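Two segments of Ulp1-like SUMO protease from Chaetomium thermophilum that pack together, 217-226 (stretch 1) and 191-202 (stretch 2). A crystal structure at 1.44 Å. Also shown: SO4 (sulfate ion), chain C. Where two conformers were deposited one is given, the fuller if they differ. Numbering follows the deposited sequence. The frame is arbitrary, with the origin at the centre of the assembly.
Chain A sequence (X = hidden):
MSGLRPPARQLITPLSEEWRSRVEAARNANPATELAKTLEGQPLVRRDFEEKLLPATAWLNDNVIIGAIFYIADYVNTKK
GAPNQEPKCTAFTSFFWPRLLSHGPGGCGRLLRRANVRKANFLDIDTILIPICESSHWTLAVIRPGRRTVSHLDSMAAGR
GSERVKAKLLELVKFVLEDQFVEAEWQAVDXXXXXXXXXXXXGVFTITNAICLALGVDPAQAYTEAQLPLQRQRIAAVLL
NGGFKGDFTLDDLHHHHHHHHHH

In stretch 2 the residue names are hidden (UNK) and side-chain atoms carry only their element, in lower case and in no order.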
# COMPACT_ATOMS: atom_id res chain seq x y z
N VAL A 217 -4.50 9.83 -7.02
CA VAL A 217 -5.64 9.44 -7.85
C VAL A 217 -6.81 9.08 -6.95
O VAL A 217 -6.64 8.42 -5.92
CB VAL A 217 -5.25 8.25 -8.74
CG1 VAL A 217 -6.47 7.67 -9.43
CG2 VAL A 217 -4.22 8.68 -9.78
N ASP A 218 -8.01 9.51 -7.34
CA ASP A 218 -9.23 9.23 -6.59
C ASP A 218 -9.66 7.78 -6.78
O ASP A 218 -10.10 7.41 -7.88
CB ASP A 218 -10.34 10.18 -7.04
CG ASP A 218 -11.59 10.08 -6.19
OD1 ASP A 218 -11.76 9.06 -5.49
OD2 ASP A 218 -12.41 11.02 -6.24
N PRO A 219 -9.57 6.93 -5.76
CA PRO A 219 -9.92 5.52 -5.97
C PRO A 219 -11.37 5.29 -6.35
O PRO A 219 -11.66 4.35 -7.11
CB PRO A 219 -9.55 4.85 -4.63
CG PRO A 219 -9.64 5.95 -3.63
CD PRO A 219 -9.17 7.19 -4.36
N ALA A 220 -12.29 6.12 -5.85
CA ALA A 220 -13.70 5.97 -6.17
C ALA A 220 -13.99 6.20 -7.65
O ALA A 220 -14.98 5.69 -8.16
CB ALA A 220 -14.53 6.94 -5.33
N GLN A 221 -13.13 6.96 -8.33
CA GLN A 221 -13.28 7.21 -9.75
C GLN A 221 -12.51 6.23 -10.61
O GLN A 221 -12.62 6.30 -11.84
CB GLN A 221 -12.81 8.64 -10.06
CG GLN A 221 -13.64 9.71 -9.37
CD GLN A 221 -13.11 11.13 -9.56
OE1 GLN A 221 -11.97 11.33 -9.96
NE2 GLN A 221 -13.96 12.11 -9.26
N ALA A 222 -11.75 5.30 -10.02
CA ALA A 222 -10.69 4.61 -10.74
C ALA A 222 -10.90 3.12 -10.97
O ALA A 222 -10.32 2.59 -11.92
CB ALA A 222 -9.35 4.80 -10.02
N TYR A 223 -11.67 2.41 -10.15
CA TYR A 223 -11.73 0.96 -10.30
C TYR A 223 -13.00 0.42 -9.64
O TYR A 223 -13.73 1.15 -8.95
CB TYR A 223 -10.45 0.28 -9.78
CG TYR A 223 -10.29 0.22 -8.27
CD1 TYR A 223 -9.79 1.30 -7.55
CD2 TYR A 223 -10.62 -0.93 -7.57
CE1 TYR A 223 -9.64 1.24 -6.17
CE2 TYR A 223 -10.48 -1.01 -6.20
CZ TYR A 223 -9.99 0.07 -5.50
OH TYR A 223 -9.85 -0.05 -4.13
N THR A 224 -13.26 -0.87 -9.88
CA THR A 224 -14.39 -1.58 -9.31
C THR A 224 -13.93 -2.92 -8.75
O THR A 224 -12.88 -3.46 -9.12
CB THR A 224 -15.46 -1.88 -10.36
OG1 THR A 224 -14.97 -2.91 -11.23
CG2 THR A 224 -15.81 -0.64 -11.18
N GLU A 225 -14.77 -3.48 -7.87
CA GLU A 225 -14.49 -4.79 -7.30
C GLU A 225 -14.39 -5.87 -8.39
O GLU A 225 -13.55 -6.77 -8.29
CB GLU A 225 -15.57 -5.16 -6.29
CG GLU A 225 -15.31 -6.49 -5.59
CD GLU A 225 -16.24 -6.74 -4.42
OE1 GLU A 225 -17.48 -6.63 -4.61
OE2 GLU A 225 -15.74 -7.06 -3.31
N ALA A 226 -15.23 -5.79 -9.42
CA ALA A 226 -15.21 -6.82 -10.46
C ALA A 226 -13.91 -6.85 -11.25
O ALA A 226 -13.64 -7.84 -11.93
CB ALA A 226 -16.40 -6.63 -11.40
N UNK A 191 -11.97 9.10 2.78
CA UNK A 191 -12.04 9.09 1.33
C UNK A 191 -13.02 8.01 0.89
O UNK A 191 -13.00 6.90 1.41
c UNK A 191 -8.72 9.78 1.93
c UNK A 191 -7.82 11.91 1.33
c UNK A 191 -8.75 12.01 0.32
c UNK A 191 -10.67 8.79 0.71
c UNK A 191 -9.67 11.00 0.13
c UNK A 191 -7.79 10.79 2.13
c UNK A 191 -9.66 9.88 0.93
N UNK A 192 -13.87 8.35 -0.08
CA UNK A 192 -14.68 7.32 -0.71
C UNK A 192 -13.78 6.40 -1.52
O UNK A 192 -12.81 6.84 -2.14
c UNK A 192 -16.68 6.96 -2.27
n UNK A 192 -18.00 6.61 -4.28
c UNK A 192 -17.47 7.52 -3.46
o UNK A 192 -17.62 8.75 -3.64
c UNK A 192 -15.71 7.96 -1.65
N UNK A 193 -14.10 5.11 -1.50
CA UNK A 193 -13.35 4.14 -2.26
C UNK A 193 -14.29 3.02 -2.66
O UNK A 193 -15.38 2.89 -2.08
c UNK A 193 -12.16 3.60 -1.46
N UNK A 194 -13.92 2.21 -3.65
CA UNK A 194 -14.82 1.14 -4.08
C UNK A 194 -15.17 0.20 -2.93
O UNK A 194 -14.36 -0.09 -2.06
c UNK A 194 -14.01 0.42 -5.17
c UNK A 194 -12.77 2.35 -4.56
c UNK A 194 -13.18 1.53 -5.75
N UNK A 195 -16.41 -0.28 -2.95
CA UNK A 195 -16.95 -1.09 -1.88
C UNK A 195 -16.60 -2.56 -2.06
O UNK A 195 -16.70 -3.11 -3.16
c UNK A 195 -20.93 0.27 1.05
n UNK A 195 -20.60 -0.57 2.02
n UNK A 195 -20.93 -0.14 -0.22
c UNK A 195 -20.61 -1.50 -0.64
c UNK A 195 -18.47 -0.95 -1.82
c UNK A 195 -19.12 -1.74 -0.69
n UNK A 195 -21.25 1.53 1.34
N UNK A 196 -16.23 -3.19 -0.95
CA UNK A 196 -15.97 -4.61 -0.89
C UNK A 196 -17.24 -5.38 -0.53
O UNK A 196 -17.94 -5.03 0.43
c UNK A 196 -13.73 -6.57 1.62
n UNK A 196 -14.05 -7.48 2.52
o UNK A 196 -12.70 -5.89 1.69
c UNK A 196 -14.91 -4.89 0.18
c UNK A 196 -14.71 -6.35 0.49
N UNK A 197 -17.54 -6.40 -1.34
CA UNK A 197 -18.49 -7.45 -1.01
C UNK A 197 -17.78 -8.72 -0.56
O UNK A 197 -18.20 -9.35 0.41
o UNK A 197 -20.05 -6.64 -2.68
c UNK A 197 -19.32 -7.80 -2.25
c UNK A 197 -20.29 -8.94 -1.96
N UNK A 198 -16.68 -9.05 -1.23
CA UNK A 198 -15.96 -10.31 -1.05
C UNK A 198 -14.85 -10.17 -0.02
O UNK A 198 -13.93 -9.38 -0.22
c UNK A 198 -16.27 -10.77 -3.56
n UNK A 198 -15.79 -10.35 -4.73
o UNK A 198 -17.40 -11.22 -3.43
c UNK A 198 -15.30 -10.71 -2.38
N UNK A 199 -14.90 -10.97 1.06
CA UNK A 199 -13.86 -10.90 2.07
C UNK A 199 -12.46 -11.11 1.52
O UNK A 199 -11.51 -10.44 1.94
N UNK A 200 -12.31 -12.03 0.55
CA UNK A 200 -10.99 -12.38 0.05
C UNK A 200 -10.34 -11.23 -0.70
O UNK A 200 -9.13 -11.27 -0.95
c UNK A 200 -13.82 -13.62 -3.45
c UNK A 200 -12.03 -13.41 -2.04
c UNK A 200 -15.02 -14.10 -3.97
c UNK A 200 -13.89 -15.18 -1.61
c UNK A 200 -15.08 -15.67 -2.13
n UNK A 200 -13.00 -12.63 -3.91
c UNK A 200 -11.93 -12.51 -3.06
c UNK A 200 -13.24 -14.14 -2.27
c UNK A 200 -15.63 -15.13 -3.29
c UNK A 200 -11.06 -13.59 -0.89
N UNK A 201 -11.10 -10.21 -1.08
CA UNK A 201 -10.54 -9.14 -1.90
C UNK A 201 -9.87 -8.05 -1.07
O UNK A 201 -9.25 -7.16 -1.66
o UNK A 201 -10.79 -9.89 -4.59
c UNK A 201 -11.62 -8.54 -2.81
c UNK A 201 -11.78 -9.30 -4.11
o UNK A 201 -12.90 -9.30 -4.67
N UNK A 202 -9.95 -8.10 0.26
CA UNK A 202 -9.45 -7.00 1.08
C UNK A 202 -7.99 -6.64 0.78
O UNK A 202 -7.63 -5.46 0.75
c UNK A 202 -9.62 -7.32 2.57
s UNK A 202 -8.72 -8.79 3.18
S SO4 C . -21.30 1.17 5.30
O1 SO4 C . -20.70 -0.05 4.77
O2 SO4 C . -22.69 1.25 4.87
O3 SO4 C . -21.24 1.13 6.76
O4 SO4 C . -20.57 2.33 4.81
O HOH W 1 -11.98 9.35 -2.86
O HOH W 2 -11.73 0.18 -1.67
O HOH W 3 -16.43 -1.92 -5.99
O HOH W 4 -18.91 -4.29 -4.30
O HOH W 5 -13.79 -9.36 -7.31

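Position 191 has seven side-chain carbons, one leading into a six-membered ring. It makes no contact with stretch 1. It is F191.

Position 192 has three carbons in a row, the third carrying one oxygen and one nitrogen. That terminal carbon lies 3.5 Å from CB of A220. This is Q192. Its backbone O is 3.6 Å from CG of P219, and water 1 donates to both this O and OD1 of D218.

Position 193 has a single carbon. It sits 4.1 Å from CG of P219, an apolar contact. It is A193, whose CA is 4.3 Å from that of A220.

Position 194 has three carbons closing a ring onto the backbone N. One of them lies over a face of the Y223 ring. This is P194. Its CG is 3.5 Å from the ring centroid, 12° off the normal, a CH-pi contact. The same CG is 3.3 Å from O of Y223, and its CD is 3.4 Å from O of P219. Water 2 joins the backbone O of P194 to OH of Y223.

Position 195 has three carbons, a nitrogen, then a carbon bearing two more nitrogens. CA-to-CB points away from stretch 1. It is R195; its NH1 donates to O1 of the sulfate at 2.8 Å.

Position 196 has three carbons, the third with one oxygen and one nitrogen. CA-to-CB points away overall, but CB is 4.2 Å from OE2 of E225. The residue is Q196.

Position 197 has one carbon branching to one oxygen and one carbon. The oxygen is 3.2 Å from OE1 of E225. It is T197, deposited in two conformers.

Position 198 has two carbons, the second with one oxygen and one nitrogen. The nitrogen is 3.6 Å from OE2 of E225 and donates to a side-chain oxygen of position 201. It is N198.

Position 199 has no side-chain atoms, hence G199.

Position 200 has one carbon, then fused five- and six-membered rings holding eight carbons and one nitrogen. It makes no contact with stretch 1. It is W200.

Position 201 has two carbons, the second carrying two oxygens. One oxygen lies 3.8 Å from CG of E225. It is D201. Its OD2 accepts from ND2 of N198 at 3.1 Å.

Position 202 has one carbon and one sulfur and is out of reach: C202.

The contact has two parts. P194 packs against P219 and Y223. E225 reaches the turn, where its OE2 accepts from N of T197 at 2.7 Å and N of N198 at 3.0 Å. Water 5 bridges OD2 of D201 and O of E225.

Stretch 2, residues 191-202: FQAPRQTNGWDC
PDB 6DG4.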